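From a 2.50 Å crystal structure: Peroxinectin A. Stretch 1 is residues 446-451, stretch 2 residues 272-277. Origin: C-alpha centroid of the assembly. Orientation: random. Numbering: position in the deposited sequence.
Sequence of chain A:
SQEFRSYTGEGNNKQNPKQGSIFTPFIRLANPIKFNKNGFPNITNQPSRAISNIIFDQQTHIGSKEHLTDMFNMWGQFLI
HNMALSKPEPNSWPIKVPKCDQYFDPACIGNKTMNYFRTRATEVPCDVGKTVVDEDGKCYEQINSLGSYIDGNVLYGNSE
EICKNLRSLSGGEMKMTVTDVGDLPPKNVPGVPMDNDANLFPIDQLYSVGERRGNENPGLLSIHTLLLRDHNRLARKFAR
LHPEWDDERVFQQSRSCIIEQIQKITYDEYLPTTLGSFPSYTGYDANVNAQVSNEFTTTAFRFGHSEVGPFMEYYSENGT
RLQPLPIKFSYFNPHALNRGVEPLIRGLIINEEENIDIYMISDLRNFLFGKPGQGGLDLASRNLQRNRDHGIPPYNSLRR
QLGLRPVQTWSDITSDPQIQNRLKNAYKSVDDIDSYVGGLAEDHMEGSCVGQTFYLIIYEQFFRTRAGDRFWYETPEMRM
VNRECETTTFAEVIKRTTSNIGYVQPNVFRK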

# COMPACT_ATOMS: atom_id res chain seq x y z
N GLU A 446 11.80 -4.40 19.26
CA GLU A 446 11.40 -5.62 19.96
C GLU A 446 9.92 -5.88 19.73
O GLU A 446 9.07 -5.02 19.99
CB GLU A 446 11.70 -5.49 21.46
CG GLU A 446 11.40 -6.76 22.25
CD GLU A 446 12.00 -6.74 23.65
OE1 GLU A 446 12.61 -5.71 24.03
OE2 GLU A 446 11.86 -7.75 24.37
N GLY A 447 9.61 -7.08 19.24
CA GLY A 447 8.24 -7.42 18.92
C GLY A 447 7.71 -6.81 17.64
O GLY A 447 6.52 -6.97 17.35
N SER A 448 8.55 -6.12 16.88
CA SER A 448 8.13 -5.47 15.64
C SER A 448 8.90 -6.06 14.47
O SER A 448 9.88 -6.79 14.63
CB SER A 448 8.36 -3.96 15.70
OG SER A 448 7.80 -3.41 16.88
N CYS A 449 8.43 -5.72 13.26
CA CYS A 449 9.11 -6.08 12.03
C CYS A 449 9.70 -4.86 11.32
O CYS A 449 10.07 -4.95 10.15
CB CYS A 449 8.15 -6.82 11.09
SG CYS A 449 6.77 -5.84 10.49
N VAL A 450 9.79 -3.72 12.02
CA VAL A 450 10.36 -2.50 11.45
C VAL A 450 11.27 -1.86 12.49
O VAL A 450 11.18 -2.12 13.69
CB VAL A 450 9.27 -1.49 11.02
CG1 VAL A 450 8.48 -2.04 9.84
CG2 VAL A 450 8.36 -1.15 12.19
N GLY A 451 12.15 -0.99 12.00
CA GLY A 451 13.06 -0.28 12.87
C GLY A 451 12.36 0.81 13.66
O GLY A 451 11.18 1.11 13.48
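Stretch 2 (272-277) PTTLGS

Stretch 2 carries the last part of a helix that begins earlier in the chain and is kinked at P272, where the backbone nitrogen makes no bond to the preceding turn. The helix runs through T273 and T274 toward L275, and G276 is the first residue to leave helical phi/psi, with phi/psi of 84/-32°; S277 follows in an extended conformation. Stretch 1 has no regular secondary structure, although G451 occupies the N-cap position of a following helix. The two segments run in opposite directions where they meet: G447 faces G276 and S448 faces L275, each pair with a CA to CA distance of 4.6 Å. The contact buries 258 Å² in total, and T274 contributes the largest share.

Polar contacts to the carbonyls of T274 and L275 link the two segments, one donated by the backbone and one by a side chain. The amide of C449 donates a hydrogen bond to the carbonyl of T274, with 3.1 Å between C449 N and T274 O and an N-H...O angle of 161°. The same carbonyl oxygen also receives a CA-H...O contact, S448 CA lying 3.3 Å from T274 O, so that it is approached by two consecutive residues of stretch 1. The hydroxyl of S448, in the m rotamer, donates a weak hydrogen bond to the carbonyl of the next residue of stretch 2, L275, with S448 OG 3.3 Å from L275 O. At G276 the approach is close but differs in kind: G276 N and G447 O are 3.2 Å apart, yet the angle is too poor for a hydrogen bond.

The main chains pack closely where the two glycines meet, and the geometry leaves no room for a CB at G276. G447 O lies 3.0 Å from G276 CA, and a CB on G276 would point toward stretch 1 and come within 2.8 Å of G447 O, a clash. Its backbone angles would also press such a CB against the carbonyl oxygen of L275, and by themselves call for glycine. G447 also has positive phi, which by itself favours glycine, but a CB there would point sideways and remain 3.9 Å from G276 CA.

Side-chain packing is looser and lies toward the other end of the contact. C449 adopts the p rotamer, and its SG rests 3.9 Å from T274 CG2, although the CA-to-CB bond of T274 points away from stretch 1. V450 directs its CA-to-CB bond toward stretch 2, and its CG2 meets L275 CD2 at 4.4 Å in an apolar contact. E446 and S277, both exposed, make no contact across the pair.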

# COMPACT_ATOMS: atom_id res chain seq x y z
N PRO A 272 -0.92 -4.96 15.37
CA PRO A 272 -0.26 -5.71 16.45
C PRO A 272 0.85 -6.61 15.95
O PRO A 272 1.82 -6.85 16.69
CB PRO A 272 -1.41 -6.51 17.07
CG PRO A 272 -2.60 -5.67 16.82
CD PRO A 272 -2.39 -5.06 15.47
N THR A 273 0.76 -7.12 14.72
CA THR A 273 1.85 -7.89 14.15
C THR A 273 3.01 -6.99 13.73
O THR A 273 4.18 -7.31 13.97
CB THR A 273 1.35 -8.70 12.95
OG1 THR A 273 0.36 -9.64 13.39
CG2 THR A 273 2.50 -9.46 12.29
N THR A 274 2.70 -5.85 13.12
CA THR A 274 3.75 -4.95 12.63
C THR A 274 4.48 -4.28 13.79
O THR A 274 5.72 -4.21 13.80
CB THR A 274 3.14 -3.89 11.71
OG1 THR A 274 2.42 -4.54 10.65
CG2 THR A 274 4.23 -3.01 11.12
N LEU A 275 3.74 -3.77 14.76
CA LEU A 275 4.29 -2.98 15.85
C LEU A 275 4.37 -3.75 17.17
O LEU A 275 4.77 -3.17 18.18
CB LEU A 275 3.46 -1.71 16.06
CG LEU A 275 3.18 -0.89 14.80
CD1 LEU A 275 2.27 0.29 15.14
CD2 LEU A 275 4.47 -0.40 14.15
N GLY A 276 4.00 -5.03 17.18
CA GLY A 276 3.99 -5.82 18.39
C GLY A 276 2.74 -5.67 19.22
O GLY A 276 2.33 -6.62 19.89
N SER A 277 2.13 -4.49 19.21
CA SER A 277 0.85 -4.25 19.87
C SER A 277 0.27 -2.96 19.31
O SER A 277 0.77 -2.41 18.32
CB SER A 277 1.02 -4.19 21.39
OG SER A 277 1.71 -3.02 21.77